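Local structure of glutathione transferase lambda1 (Populus trichocarpa, 4PQH) at residues Val42-Asn47 and Ala174-Ile179; Lys49-Lys54 and Lys97-His102. The protein probably transfers glutathione onto electrophilic substrates in detoxification, as a monomeric enzyme of the plant Lambda class that binds glutathione covalently. All coordinates share one frame; numbering follows the deposited sequence. Where two conformers were deposited one is given.

How the interactions relate
Along the chain, 42-47 comes first, then 49-54, 97-102 and 174-179, and the two contacts lie about 13 Å apart between centres. Interaction 1 joins helix 37-48 of the thioredoxin-like half to helix 170-190 of the all-helical half, near the middle of the molecule. Interaction 2 stays within the first half, tying the loop after helix 37-48 to helix 92-102. They meet directly: Arg46 O and Leu51 N, 3.0 Å apart, probably form a hydrogen bond, and Val42 packs on Ile99. Interaction 1 thus joins the halves of this monomeric GST fold, while interaction 2 holds the loop to helix 92-102 inside the first.

Interaction 1: residues Val42-Asn47 and Ala174-Ile179; sequences VWITRN and AYAPFI
Behind the proline that Ile44 touches, Tyr175 O takes two backbone donors: Ile179 N at 3.0 Å in a regular helical bond, and Phe178 N in a weak one. The nitrogens of Pro177 and Phe178 both lack a bond to the preceding turn, and helix 170-190 is kinked there. Proline accounts for its own nitrogen, which carries no hydrogen. Its ring faces helix 37-48, where a compact apolar knob is useful.

Between the two helices the contact is small and wholly apolar. Ile44 and Pro177 meet tip to tip, with Ile44 CD1 3.8 Å from Pro177 CG; the same methyl lies 4.4 Å from Ala176 CB. The first torsion of Ile44 places CG1 beside its own backbone nitrogen (chi1 -64°), and the extended second torsion (chi2 159°) carries CD1 out to the proline. An isoleucine spans the distance between helices whose nearest CA atoms, those of Ile44 and Ala176, are 9.1 Å apart, while alanine keeps its own helix from crowding the methyl.

Pro177 also packs on Pro37 and Gln40. With its side chain about 8 Å from that of Cys36, the glutathione-binding cysteine, this interdomain seam lies close to the glutathione site. Segments 42-47 and 174-179 share no hydrogen bond and meet through shape and exclusion of water; one polar link, Arg41 NE to Ala174 O, supplies the directed bond beside them.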
# COMPACT_ATOMS: atom_id res chain seq x y z
N VAL A 42 -0.01 4.02 0.54
CA VAL A 42 0.26 5.34 1.10
C VAL A 42 -0.96 5.87 1.84
O VAL A 42 -0.85 6.49 2.90
CB VAL A 42 0.72 6.33 -0.01
CG1 VAL A 42 1.27 7.59 0.62
CG2 VAL A 42 1.79 5.68 -0.88
N TRP A 43 -2.13 5.58 1.29
CA TRP A 43 -3.39 5.93 1.93
C TRP A 43 -3.51 5.23 3.30
O TRP A 43 -3.91 5.85 4.30
CB TRP A 43 -4.53 5.52 0.99
CG TRP A 43 -5.92 5.83 1.43
CD1 TRP A 43 -6.32 6.51 2.55
CD2 TRP A 43 -7.11 5.47 0.74
NE1 TRP A 43 -7.69 6.59 2.59
CE2 TRP A 43 -8.20 5.96 1.48
CE3 TRP A 43 -7.36 4.79 -0.46
CZ2 TRP A 43 -9.53 5.77 1.08
CZ3 TRP A 43 -8.68 4.60 -0.86
CH2 TRP A 43 -9.74 5.09 -0.09
N ILE A 44 -3.16 3.95 3.36
CA ILE A 44 -3.15 3.21 4.63
C ILE A 44 -2.20 3.87 5.61
O ILE A 44 -2.52 4.02 6.79
CB ILE A 44 -2.75 1.73 4.45
CG1 ILE A 44 -3.77 0.98 3.60
CG2 ILE A 44 -2.63 1.07 5.82
CD1 ILE A 44 -3.20 -0.29 2.98
N THR A 45 -1.02 4.26 5.15
CA THR A 45 -0.03 4.90 6.02
C THR A 45 -0.58 6.18 6.64
O THR A 45 -0.50 6.39 7.85
CB THR A 45 1.29 5.15 5.29
OG1 THR A 45 1.79 3.90 4.81
CG2 THR A 45 2.33 5.75 6.24
N ARG A 46 -1.16 7.03 5.81
CA ARG A 46 -1.86 8.23 6.25
C ARG A 46 -2.87 7.92 7.35
O ARG A 46 -2.85 8.54 8.42
CB ARG A 46 -2.55 8.88 5.05
CG ARG A 46 -3.66 9.88 5.37
CD ARG A 46 -4.43 10.17 4.07
NE ARG A 46 -5.43 11.23 4.13
CZ ARG A 46 -6.74 11.02 4.28
NH1 ARG A 46 -7.20 9.79 4.45
NH2 ARG A 46 -7.58 12.04 4.29
N ASN A 47 -3.74 6.95 7.12
CA ASN A 47 -4.79 6.65 8.08
C ASN A 47 -4.23 6.08 9.37
O ASN A 47 -4.69 6.44 10.45
CB ASN A 47 -5.78 5.65 7.51
CG ASN A 47 -6.64 6.25 6.40
OD1 ASN A 47 -6.47 7.40 5.99
ND2 ASN A 47 -7.58 5.45 5.92
N ALA A 174 2.87 -2.35 3.24
CA ALA A 174 3.34 -2.53 1.88
C ALA A 174 2.66 -3.72 1.20
O ALA A 174 2.30 -3.67 0.02
CB ALA A 174 4.84 -2.71 1.87
N TYR A 175 2.47 -4.80 1.95
CA TYR A 175 1.89 -6.03 1.40
C TYR A 175 0.37 -6.07 1.38
O TYR A 175 -0.21 -6.75 0.54
CB TYR A 175 2.45 -7.26 2.11
CG TYR A 175 3.82 -7.65 1.64
CD1 TYR A 175 3.97 -8.51 0.57
CD2 TYR A 175 4.98 -7.13 2.23
CE1 TYR A 175 5.21 -8.86 0.11
CE2 TYR A 175 6.23 -7.48 1.78
CZ TYR A 175 6.34 -8.35 0.71
OH TYR A 175 7.57 -8.72 0.23
N ALA A 176 -0.28 -5.37 2.31
CA ALA A 176 -1.74 -5.46 2.45
C ALA A 176 -2.55 -5.25 1.15
O ALA A 176 -3.43 -6.05 0.87
CB ALA A 176 -2.26 -4.57 3.59
N PRO A 177 -2.24 -4.21 0.35
CA PRO A 177 -3.05 -4.04 -0.87
C PRO A 177 -2.89 -5.16 -1.88
O PRO A 177 -3.82 -5.47 -2.63
CB PRO A 177 -2.50 -2.73 -1.46
CG PRO A 177 -1.98 -1.98 -0.25
CD PRO A 177 -1.32 -3.08 0.53
N PHE A 178 -1.72 -5.78 -1.90
CA PHE A 178 -1.47 -6.85 -2.84
C PHE A 178 -2.05 -8.18 -2.40
O PHE A 178 -2.68 -8.88 -3.20
CB PHE A 178 0.02 -6.89 -3.17
CG PHE A 178 0.45 -5.66 -3.92
CD1 PHE A 178 0.27 -5.58 -5.29
CD2 PHE A 178 0.93 -4.56 -3.24
CE1 PHE A 178 0.61 -4.45 -5.98
CE2 PHE A 178 1.27 -3.41 -3.93
CZ PHE A 178 1.11 -3.36 -5.31
N ILE A 179 -1.93 -8.51 -1.11
CA ILE A 179 -2.58 -9.71 -0.60
C ILE A 179 -4.11 -9.57 -0.70
O ILE A 179 -4.81 -10.52 -1.03
CB ILE A 179 -2.09 -10.04 0.82
CG1 ILE A 179 -0.60 -10.42 0.75
CG2 ILE A 179 -2.92 -11.17 1.42
CD1 ILE A 179 0.04 -10.71 2.09

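Interaction 2: residues Lys49-Lys54 and Lys97-His102; sequences KGLQDK and KYIDSH
Lys49 NZ donates to two oxygens of Asp100: the carboxylate OD1 at 2.8 Å, in a salt bridge, and the backbone O at 3.2 Å. The two side chains cross at about a right angle, and the ammonium meets OD1 on its anti side, 26° out of the carboxylate plane. Asp100 leaves its helix pointing away from the loop, but with CG anti to the backbone N (chi1 -173°) the carboxylate comes back within range of the lysine. Bends at the last two torsions of Lys49 bring the ammonium onto both oxygens.

Beside the salt bridge lies an apolar patch. The stem of Lys49 runs over the end of helix 92-102, its CD 4.1 Å from Ile99 CG2. That methyl also meets Leu51 CD1 at 3.8 Å, the leucine and isoleucine sliding past each other in opposite directions. Branched aliphatic residues suit this buried spot, and Ile99 reaches on to Thr45 and Leu82. A water also bridges the segments, accepting from Lys54 NZ at 2.8 Å and donating to His102 O at 3.0 Å.

Farther out, Gly50 ends helix 37-48 in a Schellman motif, whose positive phi favours glycine, and the turn presents Lys49 and Leu51 to the same neighbour. Farther along the chain, Pro106 O accepts from Lys49 NZ and Leu108 N donates to Asp100 OD1. A methionine in place of Lys49 would probably leave the Asp100 carboxylate without its countercharge and Pro106 O without this donor. Near the carboxyl end of a helix, a lysine is likely to be favoured electrostatically as well, and the Lys49-Asp100 pair, with Pro106 O and Leu108 N, joins loop, helix end and following segment.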
# COMPACT_ATOMS: atom_id res chain seq x y z
N LYS A 49 -1.55 6.65 10.78
CA LYS A 49 -0.90 7.69 11.57
C LYS A 49 -1.86 8.79 12.01
O LYS A 49 -1.45 9.75 12.65
CB LYS A 49 0.29 8.26 10.79
CG LYS A 49 1.41 7.26 10.61
CD LYS A 49 2.60 7.85 9.87
CE LYS A 49 3.45 8.71 10.79
NZ LYS A 49 4.23 7.89 11.76
N GLY A 50 -3.14 8.64 11.69
CA GLY A 50 -4.14 9.63 12.08
C GLY A 50 -4.03 10.95 11.33
O GLY A 50 -4.34 12.01 11.85
N LEU A 51 -3.60 10.88 10.07
CA LEU A 51 -3.27 12.09 9.32
C LEU A 51 -4.36 12.51 8.34
O LEU A 51 -4.09 13.24 7.38
CB LEU A 51 -1.96 11.89 8.57
CG LEU A 51 -0.74 11.63 9.46
CD1 LEU A 51 0.46 11.20 8.64
CD2 LEU A 51 -0.39 12.87 10.28
N GLN A 52 -5.59 12.07 8.58
CA GLN A 52 -6.69 12.36 7.66
C GLN A 52 -6.94 13.86 7.50
O GLN A 52 -7.29 14.33 6.42
CB GLN A 52 -7.98 11.63 8.08
CG GLN A 52 -7.88 10.10 8.08
CD GLN A 52 -7.47 9.52 9.42
OE1 GLN A 52 -6.78 10.15 10.22
NE2 GLN A 52 -7.90 8.28 9.67
N ASP A 53 -6.74 14.62 8.57
CA ASP A 53 -6.94 16.07 8.51
C ASP A 53 -5.71 16.83 8.04
O ASP A 53 -5.78 18.04 7.80
CB ASP A 53 -7.36 16.61 9.89
CG ASP A 53 -8.77 16.22 10.25
OD1 ASP A 53 -9.57 15.96 9.33
OD2 ASP A 53 -9.08 16.18 11.46
N LYS A 54 -4.59 16.12 7.90
CA LYS A 54 -3.33 16.74 7.51
C LYS A 54 -3.03 16.49 6.03
O LYS A 54 -2.41 17.33 5.37
CB LYS A 54 -2.19 16.18 8.36
CG LYS A 54 -0.82 16.74 8.04
CD LYS A 54 -0.72 18.22 8.40
CE LYS A 54 0.69 18.74 8.20
NZ LYS A 54 1.69 17.95 8.96
N LYS A 97 7.61 5.33 3.74
CA LYS A 97 8.73 5.65 4.63
C LYS A 97 8.80 7.15 4.92
O LYS A 97 9.03 7.57 6.06
CB LYS A 97 10.05 5.14 4.06
CG LYS A 97 10.18 3.63 4.03
CD LYS A 97 11.50 3.22 3.40
CE LYS A 97 11.65 1.71 3.34
NZ LYS A 97 12.83 1.32 2.53
N TYR A 98 8.58 7.96 3.89
CA TYR A 98 8.64 9.40 4.01
C TYR A 98 7.54 9.94 4.94
O TYR A 98 7.82 10.72 5.84
CB TYR A 98 8.54 10.06 2.62
CG TYR A 98 8.59 11.56 2.70
CD1 TYR A 98 9.80 12.24 2.72
CD2 TYR A 98 7.42 12.31 2.79
CE1 TYR A 98 9.84 13.62 2.81
CE2 TYR A 98 7.45 13.68 2.88
CZ TYR A 98 8.66 14.33 2.88
OH TYR A 98 8.68 15.70 2.96
N ILE A 99 6.31 9.50 4.72
CA ILE A 99 5.21 9.94 5.58
C ILE A 99 5.45 9.52 7.02
O ILE A 99 5.24 10.30 7.96
CB ILE A 99 3.85 9.43 5.07
CG1 ILE A 99 3.47 10.20 3.80
CG2 ILE A 99 2.77 9.60 6.14
CD1 ILE A 99 2.20 9.73 3.15
N ASP A 100 5.94 8.30 7.20
CA ASP A 100 6.18 7.78 8.54
C ASP A 100 7.16 8.66 9.31
O ASP A 100 7.05 8.78 10.54
CB ASP A 100 6.71 6.35 8.46
CG ASP A 100 6.82 5.70 9.83
OD1 ASP A 100 5.90 5.86 10.66
OD2 ASP A 100 7.84 5.00 10.05
N SER A 101 8.10 9.27 8.60
CA SER A 101 9.21 9.98 9.22
C SER A 101 9.12 11.49 9.12
O SER A 101 10.05 12.19 9.50
CB SER A 101 10.54 9.48 8.65
OG SER A 101 10.65 9.79 7.28
N HIS A 102 8.00 12.01 8.61
CA HIS A 102 7.86 13.45 8.44
C HIS A 102 6.53 13.98 8.93
O HIS A 102 6.23 15.14 8.73
CB HIS A 102 8.05 13.84 6.97
CG HIS A 102 9.46 13.75 6.50
ND1 HIS A 102 10.04 12.56 6.10
CD2 HIS A 102 10.43 14.69 6.39
CE1 HIS A 102 11.29 12.77 5.75
NE2 HIS A 102 11.56 14.06 5.93
O HOH W 1 4.49 17.57 8.65